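Cytidine deaminase (Burkholderia pseudomallei, PDB 3DMO) catalyses the zinc-dependent hydrolytic deamination of cytidine and 2'-deoxycytidine to uridine and 2'-deoxyuridine, and probably scavenges these nucleosides for UMP synthesis. Local coordinates at residues C59-A62 with E63-A66; R123-A127 with G128-P132. All coordinates share one frame; numbering follows the deposited sequence.

Contact 1: C59-A62 with E63-A66; sequences CNCA and ERTA. With ZN (zinc ion), chain E.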
ATOM      1  N   CYS A  59       5.215   0.809   5.166  1.00 18.99           N
ATOM      2  CA  CYS A  59       5.362   2.132   5.790  1.00 19.45           C
ATOM      3  C   CYS A  59       4.071   2.932   5.640  1.00 19.47           C
ATOM      4  O   CYS A  59       3.393   2.832   4.610  1.00 19.45           O
ATOM      5  CB  CYS A  59       6.517   2.913   5.163  1.00 19.36           C
ATOM      6  SG  CYS A  59       8.145   2.177   5.451  1.00 20.51           S
ATOM      7  N   ASN A  60       3.734   3.700   6.671  1.00 19.41           N
ATOM      8  CA  ASN A  60       2.603   4.618   6.613  1.00 19.63           C
ATOM      9  C   ASN A  60       3.069   6.056   6.828  1.00 19.54           C
ATOM     10  O   ASN A  60       3.946   6.306   7.652  1.00 20.33           O
ATOM     11  CB  ASN A  60       1.552   4.256   7.661  1.00 19.84           C
ATOM     12  CG  ASN A  60       0.203   4.899   7.381  1.00 21.91           C
ATOM     13  OD1 ASN A  60      -0.404   4.657   6.332  1.00 24.51           O
ATOM     14  ND2 ASN A  60      -0.276   5.719   8.313  1.00 22.39           N
ATOM     15  N   CYS A  61       2.471   6.982   6.079  1.00 18.74           N
ATOM     16  CA  CYS A  61       2.805   8.398   6.140  1.00 18.19           C
ATOM     17  C   CYS A  61       2.091   9.127   7.269  1.00 17.50           C
ATOM     18  O   CYS A  61       1.011   8.710   7.708  1.00 16.32           O
ATOM     19  CB  CYS A  61       2.418   9.064   4.830  1.00 18.30           C
ATOM     20  SG  CYS A  61       3.388   8.542   3.414  1.00 18.93           S
ATOM     21  N   ALA A  62       2.700  10.233   7.716  1.00 17.65           N
ATOM     22  CA  ALA A  62       2.145  11.117   8.744  1.00 17.46           C
ATOM     23  C   ALA A  62       0.707  11.583   8.491  1.00 17.22           C
ATOM     24  O   ALA A  62      -0.140  11.499   9.383  1.00 16.70           O
ATOM     25  CB  ALA A  62       3.062  12.332   8.942  1.00 17.01           C
ATOM     26  N   GLU A  63       0.437  12.056   7.272  1.00 17.33           N
ATOM     27  CA  GLU A  63      -0.881  12.567   6.896  1.00 17.91           C
ATOM     28  C   GLU A  63      -1.929  11.474   7.123  1.00 17.99           C
ATOM     29  O   GLU A  63      -2.991  11.717   7.711  1.00 17.70           O
ATOM     30  CB  GLU A  63      -0.912  12.983   5.413  1.00 17.83           C
ATOM     31  CG  GLU A  63       0.100  14.065   4.991  1.00 19.76           C
ATOM     32  CD  GLU A  63       1.440  13.502   4.498  1.00 20.18           C
ATOM     33  OE1 GLU A  63       2.082  12.712   5.216  1.00 19.79           O
ATOM     34  OE2 GLU A  63       1.864  13.859   3.378  1.00 20.62           O
ATOM     35  N   ARG A  64      -1.617  10.264   6.654  1.00 17.97           N
ATOM     36  CA  ARG A  64      -2.543   9.146   6.776  1.00 18.23           C
ATOM     37  C   ARG A  64      -2.701   8.662   8.214  1.00 18.04           C
ATOM     38  O   ARG A  64      -3.813   8.344   8.624  1.00 18.11           O
ATOM     39  CB  ARG A  64      -2.173   8.007   5.826  1.00 18.32           C
ATOM     40  CG  ARG A  64      -2.542   8.323   4.380  1.00 19.49           C
ATOM     41  CD  ARG A  64      -2.179   7.173   3.464  1.00 20.08           C
ATOM     42  NE  ARG A  64      -0.756   7.180   3.141  1.00 20.40           N
ATOM     43  CZ  ARG A  64      -0.091   6.143   2.641  1.00 22.26           C
ATOM     44  NH1 ARG A  64      -0.713   4.991   2.383  1.00 20.68           N
ATOM     45  NH2 ARG A  64       1.205   6.260   2.381  1.00 22.18           N
ATOM     46  N   THR A  65      -1.607   8.648   8.978  1.00 18.04           N
ATOM     47  CA  THR A  65      -1.654   8.335  10.410  1.00 17.88           C
ATOM     48  C   THR A  65      -2.612   9.276  11.159  1.00 17.04           C
ATOM     49  O   THR A  65      -3.457   8.814  11.929  1.00 17.22           O
ATOM     50  CB  THR A  65      -0.251   8.391  11.051  1.00 18.32           C
ATOM     51  OG1 THR A  65       0.564   7.350  10.498  1.00 18.60           O
ATOM     52  CG2 THR A  65      -0.334   8.201  12.571  1.00 18.22           C
ATOM     53  N   ALA A  66      -2.486  10.582  10.917  1.00 16.91           N
ATOM     54  CA  ALA A  66      -3.381  11.577  11.526  1.00 16.87           C
ATOM     55  C   ALA A  66      -4.850  11.348  11.161  1.00 17.00           C
ATOM     56  O   ALA A  66      -5.715  11.334  12.031  1.00 16.98           O
ATOM     57  CB  ALA A  66      -2.954  12.998  11.153  1.00 16.04           C
TER
HETATM   58 ZN    ZN E 131       2.470  10.157   1.896  1.00 20.55          ZN
HETATM   59  O   HOH W   1       4.776  11.127   5.941  1.00 19.52           O
HETATM   60  O   HOH W   2       3.461  12.041   2.120  1.00 18.93           O
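The catalytic zinc site of the cytidine deaminase fold takes shape here, where C61, first residue of the C-A-E segment of the family's zinc signature, meets R64 at the start of helix 62-72. C61 occupies the N-cap position, and its SG binds the zinc ion at 2.4 Å. The same sulfur accepts a hydrogen bond from R64 NH2 at 3.3 Å; the sulfur lies at the edge of the guanidinium, 12° out of its plane. R64 reaches it because its chain, otherwise fairly extended, bends at chi3 (-80°) and folds back toward the cap. The sulfur is thus shared between zinc and R64 NH2, a bond that probably helps to fix its position. N60 OD1 sits over one face of that guanidinium, offset toward its rim, while the amide ND2 points the other way and donates to T65 OG1 (2.9 Å) nearly within the amide plane, though the bond is noticeably bent. Thus one side chain of the loop spans two successive residues of the helix. The backbone turn closes through T65 N to C61 O, followed by A66 N to A62 O.

E63, predicted to be the proton donor, bends at chi2 (91°) to bring its carboxylate beside the metal. Its OE2 accepts from the zinc-bound water at 2.7 Å, and that water lies 2.1 Å from the zinc. A second water is held between A62 N and E63 OE1, which helps to fix the carboxylate's rotation.

C96 and C99 complete the protein ligands. R64 packs on helix 97-107 through A98, C99 and V102, and A62 lies against V34 and A36 of strand 34-40. T65 OG1 also bonds C49 O at the end of strand 45-49, while F68 of a second subunit packs on N60.

Contact 2: R123-A127 with G128-P132; sequences RVTSA and GDLLP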
ATOM      1  N   ARG A 123       3.480  26.974   2.353  1.00 22.73           N
ATOM      2  CA  ARG A 123       2.460  27.241   1.349  1.00 22.86           C
ATOM      3  C   ARG A 123       1.133  26.609   1.733  1.00 22.41           C
ATOM      4  O   ARG A 123       1.086  25.548   2.371  1.00 22.38           O
ATOM      5  CB  ARG A 123       2.891  26.847  -0.069  1.00 23.33           C
ATOM      6  CG  ARG A 123       2.954  25.371  -0.357  1.00 24.45           C
ATOM      7  CD  ARG A 123       3.361  25.169  -1.806  1.00 26.10           C
ATOM      8  NE  ARG A 123       3.153  23.796  -2.269  1.00 27.56           N
ATOM      9  CZ  ARG A 123       2.089  23.385  -2.953  1.00 28.31           C
ATOM     10  NH1 ARG A 123       1.112  24.233  -3.254  1.00 28.71           N
ATOM     11  NH2 ARG A 123       1.998  22.120  -3.343  1.00 27.76           N
ATOM     12  N   VAL A 124       0.061  27.295   1.363  1.00 22.23           N
ATOM     13  CA  VAL A 124      -1.284  26.853   1.685  1.00 21.89           C
ATOM     14  C   VAL A 124      -1.972  26.432   0.397  1.00 21.83           C
ATOM     15  O   VAL A 124      -1.961  27.146  -0.612  1.00 21.83           O
ATOM     16  CB  VAL A 124      -2.093  27.930   2.456  1.00 22.31           C
ATOM     17  CG1 VAL A 124      -3.496  27.408   2.809  1.00 22.85           C
ATOM     18  CG2 VAL A 124      -1.357  28.344   3.726  1.00 22.41           C
ATOM     19  N   THR A 125      -2.545  25.243   0.432  1.00 20.94           N
ATOM     20  CA  THR A 125      -3.215  24.713  -0.735  1.00 20.84           C
ATOM     21  C   THR A 125      -4.465  23.944  -0.279  1.00 20.95           C
ATOM     22  O   THR A 125      -4.899  24.102   0.857  1.00 20.81           O
ATOM     23  CB  THR A 125      -2.230  23.884  -1.613  1.00 21.02           C
ATOM     24  OG1 THR A 125      -2.890  23.440  -2.804  1.00 21.19           O
ATOM     25  CG2 THR A 125      -1.633  22.690  -0.846  1.00 21.34           C
ATOM     26  N   SER A 126      -5.050  23.157  -1.174  1.00 20.86           N
ATOM     27  CA  SER A 126      -6.219  22.334  -0.848  1.00 21.16           C
ATOM     28  C   SER A 126      -5.994  20.907  -1.351  1.00 20.95           C
ATOM     29  O   SER A 126      -5.131  20.677  -2.207  1.00 20.86           O
ATOM     30  CB  SER A 126      -7.491  22.924  -1.472  1.00 20.56           C
ATOM     31  OG  SER A 126      -7.510  22.754  -2.884  1.00 22.03           O
ATOM     32  N   ALA A 127      -6.759  19.952  -0.823  1.00 20.57           N
ATOM     33  CA  ALA A 127      -6.635  18.559  -1.275  1.00 20.63           C
ATOM     34  C   ALA A 127      -6.957  18.440  -2.766  1.00 20.49           C
ATOM     35  O   ALA A 127      -6.296  17.692  -3.498  1.00 20.68           O
ATOM     36  CB  ALA A 127      -7.523  17.642  -0.452  1.00 20.68           C
ATOM     37  N   GLY A 128      -7.954  19.201  -3.220  1.00 20.50           N
ATOM     38  CA  GLY A 128      -8.330  19.205  -4.632  1.00 20.53           C
ATOM     39  C   GLY A 128      -7.239  19.751  -5.543  1.00 21.20           C
ATOM     40  O   GLY A 128      -7.000  19.210  -6.621  1.00 20.66           O
ATOM     41  N   ASP A 129      -6.578  20.828  -5.123  1.00 21.19           N
ATOM     42  CA  ASP A 129      -5.479  21.406  -5.914  1.00 21.88           C
ATOM     43  C   ASP A 129      -4.282  20.461  -6.020  1.00 21.28           C
ATOM     44  O   ASP A 129      -3.605  20.426  -7.048  1.00 21.03           O
ATOM     45  CB  ASP A 129      -5.018  22.743  -5.336  1.00 22.44           C
ATOM     46  CG  ASP A 129      -6.056  23.845  -5.505  1.00 25.54           C
ATOM     47  OD1 ASP A 129      -6.818  23.824  -6.493  1.00 27.11           O
ATOM     48  OD2 ASP A 129      -6.115  24.735  -4.640  1.00 30.41           O
ATOM     49  N   LEU A 130      -4.034  19.697  -4.955  1.00 20.75           N
ATOM     50  CA  LEU A 130      -2.931  18.730  -4.919  1.00 20.43           C
ATOM     51  C   LEU A 130      -3.189  17.522  -5.817  1.00 20.55           C
ATOM     52  O   LEU A 130      -2.246  16.848  -6.258  1.00 20.51           O
ATOM     53  CB  LEU A 130      -2.665  18.275  -3.480  1.00 20.11           C
ATOM     54  CG  LEU A 130      -1.961  19.262  -2.553  1.00 19.11           C
ATOM     55  CD1 LEU A 130      -2.047  18.751  -1.136  1.00 17.96           C
ATOM     56  CD2 LEU A 130      -0.509  19.475  -2.965  1.00 19.15           C
ATOM     57  N   LEU A 131      -4.464  17.257  -6.091  1.00 20.77           N
ATOM     58  CA  LEU A 131      -4.854  16.081  -6.863  1.00 21.39           C
ATOM     59  C   LEU A 131      -5.934  16.441  -7.881  1.00 22.70           C
ATOM     60  O   LEU A 131      -7.124  16.167  -7.653  1.00 22.88           O
ATOM     61  CB  LEU A 131      -5.312  14.952  -5.923  1.00 20.81           C
ATOM     62  CG  LEU A 131      -5.316  13.513  -6.456  1.00 20.92           C
ATOM     63  CD1 LEU A 131      -3.911  13.022  -6.809  1.00 18.61           C
ATOM     64  CD2 LEU A 131      -5.949  12.602  -5.420  1.00 20.39           C
ATOM     65  N   PRO A 132      -5.526  17.073  -9.001  1.00 23.72           N
ATOM     66  CA  PRO A 132      -6.505  17.534  -9.995  1.00 24.64           C
ATOM     67  C   PRO A 132      -7.201  16.373 -10.704  1.00 25.66           C
ATOM     68  O   PRO A 132      -6.570  15.353 -11.008  1.00 25.42           O
ATOM     69  CB  PRO A 132      -5.665  18.360 -10.976  1.00 24.49           C
ATOM     70  CG  PRO A 132      -4.257  17.872 -10.811  1.00 24.85           C
ATOM     71  CD  PRO A 132      -4.135  17.403  -9.386  1.00 23.69           C
TER
HETATM   72  O   HOH W   3      -3.621  25.758  -4.276  1.00 44.37           O
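A serine N-cap joins strand 122-126, an outermost strand of the sheet within this chain, to the short helix 127-130, and the contact is a local one round this strand-to-helix turn. S126 ends the strand and caps the helix: its OG accepts from D129 N at 3.1 Å with an N-H...O angle of 159°. The torsion responsible is chi1 of 72°, which sets OG between the backbone N and the carbonyl carbon and swings it over the first turn. D129 returns toward the cap, placing OD2 3.0 Å from S126 OG, at best a weak hydrogen bond. A water bridges D129 and T125, donating to D129 OD2 at 2.7 Å and lying 2.8 Å from T125 OG1. The T125 and D129 side chains run past each other in opposite senses, with OG1 close to D129 CB.

T125 has its other branch on the apolar side. Its CG2 touches L130 CG at 3.8 Å, the two side chains crossing at about a right angle, and L130 CD2 comes on to R123 NH2 at 3.7 Å. The helical turn itself closes through L130 N to S126 O at 3.1 Å; the following bond, L131 N to A127 O, is weak, as the chain leaves helical geometry at L131.

Strand 112-116 flanks the strand, with V113 touching both T125 and L130, and helix 97-107 receives L130 on M103 and L131 on Q101 and I104. L130 O bonds R100 of the same chain, whereas P132 O bonds R100 of a fourth subunit.

How the contacts relate
Contact 1 closes well before contact 2 opens along the chain, and their centres stand 18 Å apart on opposite sides of the chain's centre, with nearest atoms about 8 Å apart. Helix 97-107 is their common neighbour: it carries the zinc ligand C99 and meets R64 of contact 1, and it also receives L130 and L131 of contact 2. P95 likewise touches both E63 and L130. Residues 59-66 lead into helix 62-72 at the metal, whereas 123-132 turn off strand 122-126, an outermost strand within this chain. Both also touch other subunits, contact 1 through residues beside the metal ligand, contact 2 through L131 and P132.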